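Local coordinates for protein fimbrin (Schizosaccharomyces pombe, PDB 1RT8) that binds and crosslinks actin filaments through its calponin-homology domains, serving cell polarity, cytokinesis, mating and spore formation, at residues A474-A477 against I478-R482; T105-A109 against G110-E114; N326-W330 against K331-K335; V367-G371 against A372-D376; M392-T395 against K396-S400. All coordinates share one frame; numbering follows the deposited sequence.

How the contacts relate
Contact 2 comes first in the chain, in the CH1 range: residues 105-109 lead out of a loop into helix 109-113. Contacts 3 and 4 belong to the CH3 range, with centres about 19 Å apart. The first is a turn in the loop before helix 345-361; the second repeats the loop-to-helix entry of contact 2 at helix 371-375. Contact 5 follows at the end of helix 379-397. Contact 1 closes the series on helix 467-483 of the CH4 range, where it faces CH1 residues, its nearest atoms about 8 Å from contact 2. All five are local and in series; none encloses another, and none crosses.

Contact 1. Residues A474-A477 against I478-R482; sequences ARLA and ISIAR
The flat guanidinium of Arg-482 carries CG2 of Ile-478 over the centre of one face, 3.4 Å above its plane, while the NH2 corner bonds to the carbonyl of Ile-488; Ile-478 is itself tied back one turn, its N giving a 2.9 Å bond to Ala-474 O. The same i to i+4 ladder of helix 467-483 continues with Ser-479 N to Arg-475 O, Ile-480 N to Leu-476 O and Ala-481 N to Ala-477 O. On the hydrophobic flank, CD1 of Ile-480 lies 3.8 Å from CG of Leu-476. With CG1 set opposite its own carbonyl carbon (chi1 -71°), CG1 of Ile-480 passes 3.1 Å from Leu-476 O. An alanine at Ile-480 is likely to open a gap beside Leu-476 CG and leave that leucine freer to turn. Leu-476 packs both on helix 442-451 of the CH4 range, as Ala-477 does, and on Val-70 of CH1. Ser-479 OG is hydrogen-bonded to Asp-67 N of CH1; a water 2.8 Å from OG donates to Arg-475 O at 2.6 Å and ties the serine to its own helix. Arg-482 touches helix 82-99 with its side chain. One helix thus faces CH4 and CH1 together, and its seam with CH1 combines apolar packing with the directional bond of a buried hydroxyl.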
loop_
_atom_site.group_PDB
_atom_site.type_symbol
_atom_site.label_atom_id
_atom_site.label_comp_id
_atom_site.label_asym_id
_atom_site.label_seq_id
_atom_site.Cartn_x
_atom_site.Cartn_y
_atom_site.Cartn_z
ATOM N N ALA A 474 -4.763 -19.264 2.320
ATOM C CA ALA A 474 -4.360 -18.089 3.087
ATOM C C ALA A 474 -4.893 -16.793 2.482
ATOM O O ALA A 474 -5.343 -15.902 3.207
ATOM C CB ALA A 474 -2.834 -18.035 3.200
ATOM N N ARG A 475 -4.854 -16.698 1.155
ATOM C CA ARG A 475 -5.337 -15.518 0.443
ATOM C C ARG A 475 -6.843 -15.368 0.628
ATOM O O ARG A 475 -7.371 -14.255 0.739
ATOM C CB ARG A 475 -5.003 -15.639 -1.048
ATOM C CG ARG A 475 -5.387 -14.428 -1.884
ATOM C CD ARG A 475 -4.856 -14.567 -3.302
ATOM N NE ARG A 475 -3.396 -14.577 -3.329
ATOM C CZ ARG A 475 -2.662 -15.382 -4.093
ATOM N NH1 ARG A 475 -3.246 -16.256 -4.900
ATOM N NH2 ARG A 475 -1.339 -15.309 -4.054
ATOM N N LEU A 476 -7.534 -16.502 0.648
ATOM C CA LEU A 476 -8.978 -16.514 0.839
ATOM C C LEU A 476 -9.275 -16.079 2.272
ATOM O O LEU A 476 -10.180 -15.291 2.510
ATOM C CB LEU A 476 -9.538 -17.922 0.604
ATOM C CG LEU A 476 -11.028 -18.110 0.913
ATOM C CD1 LEU A 476 -11.859 -17.261 -0.039
ATOM C CD2 LEU A 476 -11.403 -19.589 0.787
ATOM N N ALA A 477 -8.501 -16.599 3.222
ATOM C CA ALA A 477 -8.687 -16.259 4.631
ATOM C C ALA A 477 -8.502 -14.759 4.858
ATOM O O ALA A 477 -9.308 -14.124 5.546
ATOM C CB ALA A 477 -7.700 -17.054 5.503
ATOM N N ILE A 478 -7.441 -14.192 4.284
ATOM C CA ILE A 478 -7.182 -12.759 4.444
ATOM C C ILE A 478 -8.309 -11.899 3.877
ATOM O O ILE A 478 -8.719 -10.926 4.505
ATOM C CB ILE A 478 -5.843 -12.352 3.788
ATOM C CG1 ILE A 478 -4.681 -12.931 4.604
ATOM C CG2 ILE A 478 -5.750 -10.832 3.683
ATOM C CD1 ILE A 478 -3.315 -12.726 3.982
ATOM N N SER A 479 -8.811 -12.252 2.696
ATOM C CA SER A 479 -9.899 -11.495 2.088
ATOM C C SER A 479 -11.195 -11.641 2.899
ATOM O O SER A 479 -12.004 -10.710 2.976
ATOM C CB SER A 479 -10.133 -11.961 0.642
ATOM O OG SER A 479 -9.025 -11.647 -0.197
ATOM N N ILE A 480 -11.406 -12.811 3.494
ATOM C CA ILE A 480 -12.612 -13.020 4.290
ATOM C C ILE A 480 -12.515 -12.176 5.565
ATOM O O ILE A 480 -13.492 -11.579 6.015
ATOM C CB ILE A 480 -12.788 -14.510 4.681
ATOM C CG1 ILE A 480 -13.158 -15.344 3.442
ATOM C CG2 ILE A 480 -13.863 -14.642 5.765
ATOM C CD1 ILE A 480 -13.331 -16.843 3.725
ATOM N N ALA A 481 -11.326 -12.138 6.143
ATOM C CA ALA A 481 -11.106 -11.367 7.359
ATOM C C ALA A 481 -11.344 -9.890 7.052
ATOM O O ALA A 481 -11.928 -9.158 7.848
ATOM C CB ALA A 481 -9.670 -11.605 7.880
ATOM N N ARG A 482 -10.924 -9.454 5.872
ATOM C CA ARG A 482 -11.114 -8.067 5.496
ATOM C C ARG A 482 -12.591 -7.777 5.289
ATOM O O ARG A 482 -13.050 -6.668 5.582
ATOM C CB ARG A 482 -10.283 -7.729 4.247
ATOM C CG ARG A 482 -8.803 -7.565 4.597
ATOM C CD ARG A 482 -7.881 -7.427 3.391
ATOM N NE ARG A 482 -6.501 -7.222 3.832
ATOM C CZ ARG A 482 -5.430 -7.424 3.073
ATOM N NH1 ARG A 482 -5.572 -7.841 1.821
ATOM N NH2 ARG A 482 -4.215 -7.218 3.576
HETATM O O HOH W 1 -6.282 -11.946 0.265
#

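Contact 2. Residues T105-A109 against G110-E114; sequences TNIGA and GDILE
Ile-107 and Asp-111 meet where the chain enters helix 109-113, with Gly-108 as N-cap. The carboxylate of Asp-111, three residues on, reaches back to the cap amide, which is one half of a capping box; the glycine has no side chain to return the bond. Ile-107 and Ile-112, on either side of the first turn, form a hydrophobic staple, CD1 of Ile-107 lying 3.9 Å from CG1 of Ile-112. This is the packed part. Ile-107 extends with CG1 opposite its backbone N (chi1 -168°), which carries the methyl to its partner, and its side chain also rests on Ile-93 of helix 82-99 and on Leu-119 and Leu-123 of helix 117-131. The other side is looser: exposed Asn-106 borders it, Gly-108 and Gly-110, which have no side chains, are partly exposed, and OD1 of Asp-111 has a long, weak ion pair with Arg-116. Backbone bonds set the first turn, Asp-111 N to Gly-108 O at 2.8 Å from above the carbonyl plane and Leu-113 N to Ala-109 O at 3.1 Å. The cap itself is short: Gly-108 N stands 2.6 Å from Asp-111 OD2, at 147°, approaching the oxygen on its anti side and 26° out of the carboxylate plane.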
loop_
_atom_site.group_PDB
_atom_site.type_symbol
_atom_site.label_atom_id
_atom_site.label_comp_id
_atom_site.label_asym_id
_atom_site.label_seq_id
_atom_site.Cartn_x
_atom_site.Cartn_y
_atom_site.Cartn_z
ATOM N N THR A 105 -8.108 7.144 5.301
ATOM C CA THR A 105 -8.645 7.319 6.640
ATOM C C THR A 105 -9.969 8.059 6.495
ATOM O O THR A 105 -10.968 7.733 7.138
ATOM C CB THR A 105 -7.696 8.174 7.510
ATOM O OG1 THR A 105 -6.382 7.584 7.525
ATOM C CG2 THR A 105 -8.235 8.281 8.930
ATOM N N ASN A 106 -9.962 9.058 5.626
ATOM C CA ASN A 106 -11.145 9.864 5.390
ATOM C C ASN A 106 -12.244 9.099 4.642
ATOM O O ASN A 106 -13.323 9.648 4.401
ATOM C CB ASN A 106 -10.759 11.118 4.607
ATOM C CG ASN A 106 -11.751 12.247 4.788
ATOM O OD1 ASN A 106 -11.602 13.319 4.197
ATOM N ND2 ASN A 106 -12.769 12.016 5.612
ATOM N N ILE A 107 -11.987 7.840 4.280
ATOM C CA ILE A 107 -12.992 7.064 3.554
ATOM C C ILE A 107 -13.374 5.742 4.228
ATOM O O ILE A 107 -12.514 4.968 4.638
ATOM C CB ILE A 107 -12.536 6.789 2.092
ATOM C CG1 ILE A 107 -13.716 6.250 1.274
ATOM C CG2 ILE A 107 -11.364 5.815 2.085
ATOM C CD1 ILE A 107 -13.443 6.122 -0.210
ATOM N N GLY A 108 -14.679 5.506 4.345
ATOM C CA GLY A 108 -15.184 4.289 4.960
ATOM C C GLY A 108 -16.144 3.569 4.030
ATOM O O GLY A 108 -16.571 4.131 3.026
ATOM N N ALA A 109 -16.486 2.326 4.357
ATOM C CA ALA A 109 -17.379 1.540 3.519
ATOM C C ALA A 109 -18.646 2.302 3.157
ATOM O O ALA A 109 -19.119 2.221 2.021
ATOM C CB ALA A 109 -17.731 0.221 4.211
ATOM N N GLY A 110 -19.184 3.046 4.120
ATOM C CA GLY A 110 -20.391 3.817 3.883
ATOM C C GLY A 110 -20.205 4.975 2.919
ATOM O O GLY A 110 -21.150 5.386 2.238
ATOM N N ASP A 111 -18.993 5.520 2.863
ATOM C CA ASP A 111 -18.706 6.628 1.962
ATOM C C ASP A 111 -18.763 6.129 0.518
ATOM O O ASP A 111 -19.226 6.843 -0.377
ATOM C CB ASP A 111 -17.320 7.221 2.247
ATOM C CG ASP A 111 -17.217 7.846 3.631
ATOM O OD1 ASP A 111 -18.167 8.535 4.051
ATOM O OD2 ASP A 111 -16.177 7.661 4.294
ATOM N N ILE A 112 -18.275 4.911 0.293
ATOM C CA ILE A 112 -18.298 4.321 -1.044
ATOM C C ILE A 112 -19.753 4.027 -1.398
ATOM O O ILE A 112 -20.205 4.337 -2.496
ATOM C CB ILE A 112 -17.488 3.009 -1.111
ATOM C CG1 ILE A 112 -16.010 3.296 -0.833
ATOM C CG2 ILE A 112 -17.647 2.368 -2.490
ATOM C CD1 ILE A 112 -15.122 2.050 -0.820
ATOM N N LEU A 113 -20.488 3.450 -0.454
ATOM C CA LEU A 113 -21.899 3.130 -0.672
ATOM C C LEU A 113 -22.704 4.371 -1.071
ATOM O O LEU A 113 -23.632 4.283 -1.872
ATOM C CB LEU A 113 -22.508 2.504 0.593
ATOM C CG LEU A 113 -24.028 2.260 0.603
ATOM C CD1 LEU A 113 -24.404 1.279 -0.487
ATOM C CD2 LEU A 113 -24.453 1.731 1.957
ATOM N N GLU A 114 -22.340 5.524 -0.518
ATOM C CA GLU A 114 -23.037 6.772 -0.807
ATOM C C GLU A 114 -22.526 7.479 -2.057
ATOM O O GLU A 114 -23.081 8.498 -2.466
ATOM C CB GLU A 114 -22.927 7.723 0.386
ATOM C CG GLU A 114 -23.762 7.321 1.591
ATOM C CD GLU A 114 -23.356 8.058 2.856
ATOM O OE1 GLU A 114 -22.768 9.156 2.740
ATOM O OE2 GLU A 114 -23.633 7.547 3.964
#

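Contact 3. Residues N326-W330 against K331-K335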
loop_
_atom_site.group_PDB
_atom_site.type_symbol
_atom_site.label_atom_id
_atom_site.label_comp_id
_atom_site.label_asym_id
_atom_site.label_seq_id
_atom_site.Cartn_x
_atom_site.Cartn_y
_atom_site.Cartn_z
ATOM N N ASN A 326 -0.244 12.309 24.351
ATOM C CA ASN A 326 0.403 12.905 25.513
ATOM C C ASN A 326 1.339 11.959 26.249
ATOM O O ASN A 326 1.459 12.026 27.473
ATOM C CB ASN A 326 -0.632 13.442 26.500
ATOM C CG ASN A 326 -1.379 14.636 25.963
ATOM O OD1 ASN A 326 -0.787 15.544 25.368
ATOM N ND2 ASN A 326 -2.691 14.658 26.184
ATOM N N THR A 327 2.003 11.076 25.513
ATOM C CA THR A 327 2.939 10.157 26.143
ATOM C C THR A 327 4.335 10.769 26.072
ATOM O O THR A 327 5.116 10.688 27.019
ATOM C CB THR A 327 2.964 8.785 25.425
ATOM O OG1 THR A 327 1.739 8.089 25.679
ATOM C CG2 THR A 327 4.135 7.941 25.914
ATOM N N VAL A 328 4.623 11.408 24.945
ATOM C CA VAL A 328 5.930 12.004 24.719
ATOM C C VAL A 328 6.055 13.499 25.016
ATOM O O VAL A 328 5.238 14.308 24.579
ATOM C CB VAL A 328 6.369 11.763 23.257
ATOM C CG1 VAL A 328 7.761 12.312 23.027
ATOM C CG2 VAL A 328 6.321 10.276 22.950
ATOM N N ASN A 329 7.089 13.853 25.771
ATOM C CA ASN A 329 7.370 15.246 26.074
ATOM C C ASN A 329 8.335 15.673 24.980
ATOM O O ASN A 329 9.546 15.487 25.105
ATOM C CB ASN A 329 8.054 15.385 27.430
ATOM C CG ASN A 329 8.427 16.828 27.751
ATOM O OD1 ASN A 329 8.911 17.127 28.843
ATOM N ND2 ASN A 329 8.200 17.727 26.799
ATOM N N TRP A 330 7.805 16.242 23.909
ATOM C CA TRP A 330 8.651 16.655 22.802
ATOM C C TRP A 330 9.682 17.741 23.092
ATOM O O TRP A 330 10.531 18.025 22.251
ATOM C CB TRP A 330 7.780 17.046 21.616
ATOM C CG TRP A 330 7.019 15.863 21.096
ATOM C CD1 TRP A 330 5.769 15.460 21.467
ATOM C CD2 TRP A 330 7.491 14.894 20.156
ATOM N NE1 TRP A 330 5.433 14.296 20.816
ATOM C CE2 TRP A 330 6.475 13.925 20.009
ATOM C CE3 TRP A 330 8.679 14.744 19.432
ATOM C CZ2 TRP A 330 6.609 12.826 19.156
ATOM C CZ3 TRP A 330 8.812 13.650 18.585
ATOM C CH2 TRP A 330 7.784 12.704 18.458
ATOM N N LYS A 331 9.621 18.342 24.276
ATOM C CA LYS A 331 10.590 19.372 24.632
ATOM C C LYS A 331 11.898 18.683 24.998
ATOM O O LYS A 331 12.949 19.317 25.088
ATOM C CB LYS A 331 10.087 20.202 25.817
ATOM C CG LYS A 331 8.867 21.061 25.504
ATOM C CD LYS A 331 8.401 21.864 26.721
ATOM C CE LYS A 331 7.130 22.655 26.412
ATOM N NZ LYS A 331 6.645 23.441 27.583
ATOM N N LYS A 332 11.823 17.372 25.201
ATOM C CA LYS A 332 12.996 16.581 25.555
ATOM C C LYS A 332 13.538 15.801 24.356
ATOM O O LYS A 332 14.518 15.071 24.479
ATOM C CB LYS A 332 12.649 15.600 26.682
ATOM C CG LYS A 332 12.205 16.260 27.980
ATOM C CD LYS A 332 11.774 15.220 29.009
ATOM C CE LYS A 332 11.215 15.875 30.269
ATOM N NZ LYS A 332 10.585 14.887 31.196
ATOM N N VAL A 333 12.904 15.976 23.202
ATOM C CA VAL A 333 13.290 15.278 21.979
ATOM C C VAL A 333 14.128 16.121 21.010
ATOM O O VAL A 333 13.858 17.307 20.810
ATOM C CB VAL A 333 12.026 14.789 21.230
ATOM C CG1 VAL A 333 12.409 14.152 19.899
ATOM C CG2 VAL A 333 11.262 13.799 22.100
ATOM N N ASN A 334 15.141 15.499 20.404
ATOM C CA ASN A 334 15.997 16.185 19.435
ATOM C C ASN A 334 15.356 16.061 18.054
ATOM O O ASN A 334 15.014 14.963 17.617
ATOM C CB ASN A 334 17.404 15.564 19.411
ATOM C CG ASN A 334 18.134 15.724 20.732
ATOM O OD1 ASN A 334 18.395 16.840 21.172
ATOM N ND2 ASN A 334 18.459 14.609 21.374
ATOM N N LYS A 335 15.203 17.194 17.374
ATOM C CA LYS A 335 14.586 17.238 16.053
ATOM C C LYS A 335 15.547 16.930 14.907
ATOM O O LYS A 335 16.752 17.131 15.026
ATOM C CB LYS A 335 13.975 18.621 15.815
ATOM C CG LYS A 335 12.855 19.003 16.773
ATOM C CD LYS A 335 12.289 20.362 16.383
ATOM C CE LYS A 335 11.216 20.843 17.342
ATOM N NZ LYS A 335 10.709 22.193 16.943
#
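Trp-330 and Val-333 lie side by side and point the same way, the indole set obliquely to the valine with CE3 3.8 Å from Val-333 CB. Val-328 joins both: its CG1 sits over the centre of one face of the indole, 3.6 Å above the plane, and meets CG2 of Val-333 at 3.9 Å, the two valines crossing at about a right angle. The three side chains make a small apolar cluster between helices 314-323 and 345-361, touching Leu-317 on the first and Tyr-354 and Leu-358 on the second. Beneath it the backbone folds through two overlapping type I beta turns. Lys-332 N gives Asn-329 O a 3.0 Å bond from well above the carbonyl plane, and Val-333 N gives Trp-330 O a weak one of 3.3 Å. On the outer side the side chain of Asn-329 crosses that of Lys-332 at about a right angle, CG of Asn-329 being 3.8 Å from CG of Lys-332. The lysine, extended beyond CG, passes across the asparagine side chain with its methylenes. A glycine in place of Asn-329 would probably leave those methylenes without the surface they lie against and let the lysine swing. A sulfate, probably from the crystallisation liquor, lies about 3 Å from the Trp-330 side chain. Apolar packing thus holds the inner side of the turn, while Asp-321 takes the indole N-H and the backbone amides of Thr-327 and Val-328, and Tyr-354 OH bonds to Asn-329 N; the lysines carry their charge outward.

Contact 4. Residues V367-G371 against A372-D376; sequences VGIQG and ADITD. With SO4 (sulfate ion), chain D.
Asp-373 turns back on Gln-370 from the first turn of helix 371-375. Its CB lies 3.2 Å from Gln-370 O, close over the carbonyl that opens the helix. CG follows, 3.7 Å from Gln-370 O and opposite the carbonyl carbon of its own residue (chi1 -68°), which swings the carboxylate toward the incoming chain. At the tip, OD2 takes the amide proton of Gln-370: the N to OD2 distance is 2.9 Å, the bond is bent to 137°, and it falls on the anti lone pair, away from the other oxygen. The same OD2 also touches CB of Gln-370 at 3.4 Å. Gln-370 is the N-cap and Asp-373 the third residue after it, so the bond is one half of a capping box; Ile-369 and Ile-374 flank the cap as a loose hydrophobic staple, CG2 of Ile-369 being 4.2 Å from CD1 of Ile-374. The two isoleucines also reach helix 379-397, Ile-369 on Leu-381 and Ala-384, Ile-374 on Leu-385. Inside the turn, Gly-371 O accepts two backbone protons, that of Thr-375 N in the carbonyl plane at 3.1 Å and that of Ile-374 N from above it. Ala-372 N bonds to O1 of a sulfate, probably from the crystallisation liquor, at 2.7 Å and a nearly straight 163°. Asn-353 ND2 holds the anion too. The positive end of the helix dipole would be expected to favour such a guest. CB of Ala-372 stands 3.4 Å from sulfate O1.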
loop_
_atom_site.group_PDB
_atom_site.type_symbol
_atom_site.label_atom_id
_atom_site.label_comp_id
_atom_site.label_asym_id
_atom_site.label_seq_id
_atom_site.Cartn_x
_atom_site.Cartn_y
_atom_site.Cartn_z
ATOM N N VAL A 367 14.268 -5.790 28.236
ATOM C CA VAL A 367 15.451 -5.968 29.076
ATOM C C VAL A 367 16.819 -5.998 28.378
ATOM O O VAL A 367 17.783 -5.419 28.886
ATOM C CB VAL A 367 15.319 -7.235 29.944
ATOM C CG1 VAL A 367 16.314 -7.173 31.099
ATOM C CG2 VAL A 367 13.890 -7.363 30.464
ATOM N N GLY A 368 16.921 -6.656 27.229
ATOM C CA GLY A 368 18.211 -6.708 26.549
ATOM C C GLY A 368 18.426 -5.687 25.441
ATOM O O GLY A 368 19.389 -5.774 24.675
ATOM N N ILE A 369 17.541 -4.701 25.355
ATOM C CA ILE A 369 17.644 -3.698 24.305
ATOM C C ILE A 369 18.037 -2.332 24.838
ATOM O O ILE A 369 17.622 -1.938 25.920
ATOM C CB ILE A 369 16.306 -3.565 23.565
ATOM C CG1 ILE A 369 15.955 -4.904 22.921
ATOM C CG2 ILE A 369 16.377 -2.443 22.542
ATOM C CD1 ILE A 369 14.612 -4.933 22.260
ATOM N N GLN A 370 18.842 -1.612 24.071
ATOM C CA GLN A 370 19.254 -0.280 24.477
ATOM C C GLN A 370 19.090 0.729 23.364
ATOM O O GLN A 370 19.078 0.374 22.188
ATOM C CB GLN A 370 20.693 -0.298 24.950
ATOM C CG GLN A 370 20.867 -1.142 26.178
ATOM C CD GLN A 370 22.252 -1.041 26.715
ATOM O OE1 GLN A 370 23.220 -1.115 25.959
ATOM N NE2 GLN A 370 22.370 -0.875 28.025
ATOM N N GLY A 371 18.967 1.994 23.749
ATOM C CA GLY A 371 18.781 3.053 22.776
ATOM C C GLY A 371 19.743 2.956 21.616
ATOM O O GLY A 371 19.331 2.950 20.451
ATOM N N ALA A 372 21.028 2.857 21.940
ATOM C CA ALA A 372 22.068 2.783 20.930
ATOM C C ALA A 372 21.851 1.650 19.934
ATOM O O ALA A 372 22.199 1.791 18.770
ATOM C CB ALA A 372 23.444 2.651 21.593
ATOM N N ASP A 373 21.293 0.528 20.382
ATOM C CA ASP A 373 21.043 -0.591 19.472
ATOM C C ASP A 373 20.116 -0.177 18.336
ATOM O O ASP A 373 20.273 -0.610 17.194
ATOM C CB ASP A 373 20.408 -1.775 20.201
ATOM C CG ASP A 373 21.345 -2.415 21.188
ATOM O OD1 ASP A 373 22.458 -2.796 20.776
ATOM O OD2 ASP A 373 20.970 -2.536 22.372
ATOM N N ILE A 374 19.141 0.659 18.655
ATOM C CA ILE A 374 18.206 1.111 17.648
ATOM C C ILE A 374 18.911 2.120 16.764
ATOM O O ILE A 374 18.762 2.100 15.537
ATOM C CB ILE A 374 16.962 1.770 18.280
ATOM C CG1 ILE A 374 16.349 0.845 19.343
ATOM C CG2 ILE A 374 15.943 2.077 17.191
ATOM C CD1 ILE A 374 16.015 -0.569 18.854
ATOM N N THR A 375 19.703 2.988 17.386
ATOM C CA THR A 375 20.429 4.013 16.641
ATOM C C THR A 375 21.413 3.379 15.661
ATOM O O THR A 375 21.636 3.902 14.574
ATOM C CB THR A 375 21.261 4.952 17.566
ATOM O OG1 THR A 375 20.416 5.559 18.559
ATOM C CG2 THR A 375 21.922 6.048 16.725
ATOM N N ASP A 376 22.011 2.262 16.056
ATOM C CA ASP A 376 22.972 1.612 15.188
ATOM C C ASP A 376 22.336 0.666 14.175
ATOM O O ASP A 376 23.036 -0.004 13.421
ATOM C CB ASP A 376 24.024 0.899 16.036
ATOM C CG ASP A 376 24.851 1.878 16.867
ATOM O OD1 ASP A 376 24.924 3.075 16.499
ATOM O OD2 ASP A 376 25.431 1.460 17.879
HETATM S S SO4 D . 22.559 3.519 25.972
HETATM O O1 SO4 D . 21.884 3.270 24.513
HETATM O O2 SO4 D . 23.664 2.584 26.040
HETATM O O3 SO4 D . 22.941 4.765 26.087
HETATM O O4 SO4 D . 21.520 3.090 26.880
#

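Contact 5. Residues M392-T395 against K396-S400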
loop_
_atom_site.group_PDB
_atom_site.type_symbol
_atom_site.label_atom_id
_atom_site.label_comp_id
_atom_site.label_asym_id
_atom_site.label_seq_id
_atom_site.Cartn_x
_atom_site.Cartn_y
_atom_site.Cartn_z
ATOM N N MET A 392 1.828 -5.150 22.460
ATOM C CA MET A 392 1.142 -4.517 23.580
ATOM C C MET A 392 -0.134 -3.855 23.093
ATOM O O MET A 392 -1.147 -3.872 23.788
ATOM C CB MET A 392 2.031 -3.475 24.252
ATOM C CG MET A 392 1.416 -2.887 25.514
ATOM S SD MET A 392 0.983 -4.179 26.704
ATOM C CE MET A 392 2.590 -4.593 27.379
ATOM N N ASN A 393 -0.085 -3.284 21.893
ATOM C CA ASN A 393 -1.250 -2.624 21.318
ATOM C C ASN A 393 -2.392 -3.630 21.169
ATOM O O ASN A 393 -3.550 -3.299 21.427
ATOM C CB ASN A 393 -0.901 -2.032 19.954
ATOM C CG ASN A 393 -2.022 -1.185 19.379
ATOM O OD1 ASN A 393 -2.293 -1.238 18.186
ATOM N ND2 ASN A 393 -2.666 -0.390 20.223
ATOM N N ILE A 394 -2.066 -4.853 20.748
ATOM C CA ILE A 394 -3.076 -5.900 20.594
ATOM C C ILE A 394 -3.722 -6.201 21.951
ATOM O O ILE A 394 -4.940 -6.316 22.055
ATOM C CB ILE A 394 -2.462 -7.208 20.032
ATOM C CG1 ILE A 394 -2.131 -7.041 18.549
ATOM C CG2 ILE A 394 -3.433 -8.369 20.216
ATOM C CD1 ILE A 394 -1.408 -8.238 17.960
ATOM N N THR A 395 -2.902 -6.322 22.987
ATOM C CA THR A 395 -3.402 -6.600 24.329
ATOM C C THR A 395 -4.344 -5.499 24.805
ATOM O O THR A 395 -5.440 -5.775 25.296
ATOM C CB THR A 395 -2.248 -6.699 25.359
ATOM O OG1 THR A 395 -1.388 -7.793 25.019
ATOM C CG2 THR A 395 -2.799 -6.903 26.775
ATOM N N LYS A 396 -3.906 -4.252 24.655
ATOM C CA LYS A 396 -4.690 -3.110 25.103
ATOM C C LYS A 396 -5.956 -2.860 24.305
ATOM O O LYS A 396 -6.995 -2.541 24.877
ATOM C CB LYS A 396 -3.827 -1.845 25.107
ATOM C CG LYS A 396 -2.612 -1.933 26.033
ATOM C CD LYS A 396 -3.020 -2.210 27.467
ATOM C CE LYS A 396 -1.807 -2.311 28.382
ATOM N NZ LYS A 396 -1.022 -1.043 28.416
ATOM N N THR A 397 -5.879 -2.989 22.988
ATOM C CA THR A 397 -7.057 -2.766 22.165
ATOM C C THR A 397 -8.095 -3.860 22.417
ATOM O O THR A 397 -9.295 -3.601 22.347
ATOM C CB THR A 397 -6.718 -2.747 20.658
ATOM O OG1 THR A 397 -6.268 -4.043 20.252
ATOM C CG2 THR A 397 -5.644 -1.716 20.363
ATOM N N LEU A 398 -7.636 -5.075 22.710
ATOM C CA LEU A 398 -8.550 -6.183 22.979
ATOM C C LEU A 398 -9.069 -6.112 24.409
ATOM O O LEU A 398 -9.884 -6.937 24.826
ATOM C CB LEU A 398 -7.861 -7.537 22.755
ATOM C CG LEU A 398 -7.513 -7.899 21.308
ATOM C CD1 LEU A 398 -6.922 -9.298 21.264
ATOM C CD2 LEU A 398 -8.760 -7.827 20.440
ATOM N N HIS A 399 -8.583 -5.136 25.165
ATOM C CA HIS A 399 -9.027 -4.964 26.543
ATOM C C HIS A 399 -10.119 -3.898 26.530
ATOM O O HIS A 399 -11.029 -3.912 27.359
ATOM C CB HIS A 399 -7.866 -4.513 27.432
ATOM C CG HIS A 399 -8.209 -4.453 28.888
ATOM N ND1 HIS A 399 -8.428 -5.584 29.648
ATOM C CD2 HIS A 399 -8.388 -3.400 29.719
ATOM C CE1 HIS A 399 -8.725 -5.227 30.885
ATOM N NE2 HIS A 399 -8.708 -3.908 30.954
ATOM N N SER A 400 -10.016 -2.978 25.574
ATOM C CA SER A 400 -10.989 -1.904 25.421
ATOM C C SER A 400 -12.316 -2.475 24.928
ATOM O O SER A 400 -13.331 -2.393 25.615
ATOM C CB SER A 400 -10.485 -0.866 24.415
ATOM O OG SER A 400 -9.258 -0.297 24.829
#
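Lys-396 is bound back to Met-392 at the C-terminal end of helix 379-397, its N giving Met-392 O a 2.9 Å bond nearly along the C=O axis. Its side chain bends at chi2 (-58°) and chi4, which lays CE 3.8 Å from SD of Met-392, where that methionine is also folded. Next, Thr-397 sets OG1 between its own N and carbonyl carbon (chi1 66°), turned back to the preceding turn; OG1 stands 3.2 Å from Ile-394 O. Leu-398, just past the last helical residue, still donates from N to Ile-394 O at 3.0 Å and runs alongside Ile-394, CD1 3.8 Å from CG2 of that residue. Beyond it His-399 N turns to Lys-396 O at 3.1 Å. Ser-400 gives the same oxygen two more bonds, from N and from OG, the latter 3.2 Å long, so Lys-396 O gathers three donors as the helix unwinds. Ile-394 and Leu-398 lean on helix 500-511 through Leu-504 and Met-511, with Leu-398 also touching Leu-408 and Ala-512, while Met-392 meets Phe-364 in the loop after helix 345-361; the helix end thus lies against the last helix of the CH4 range.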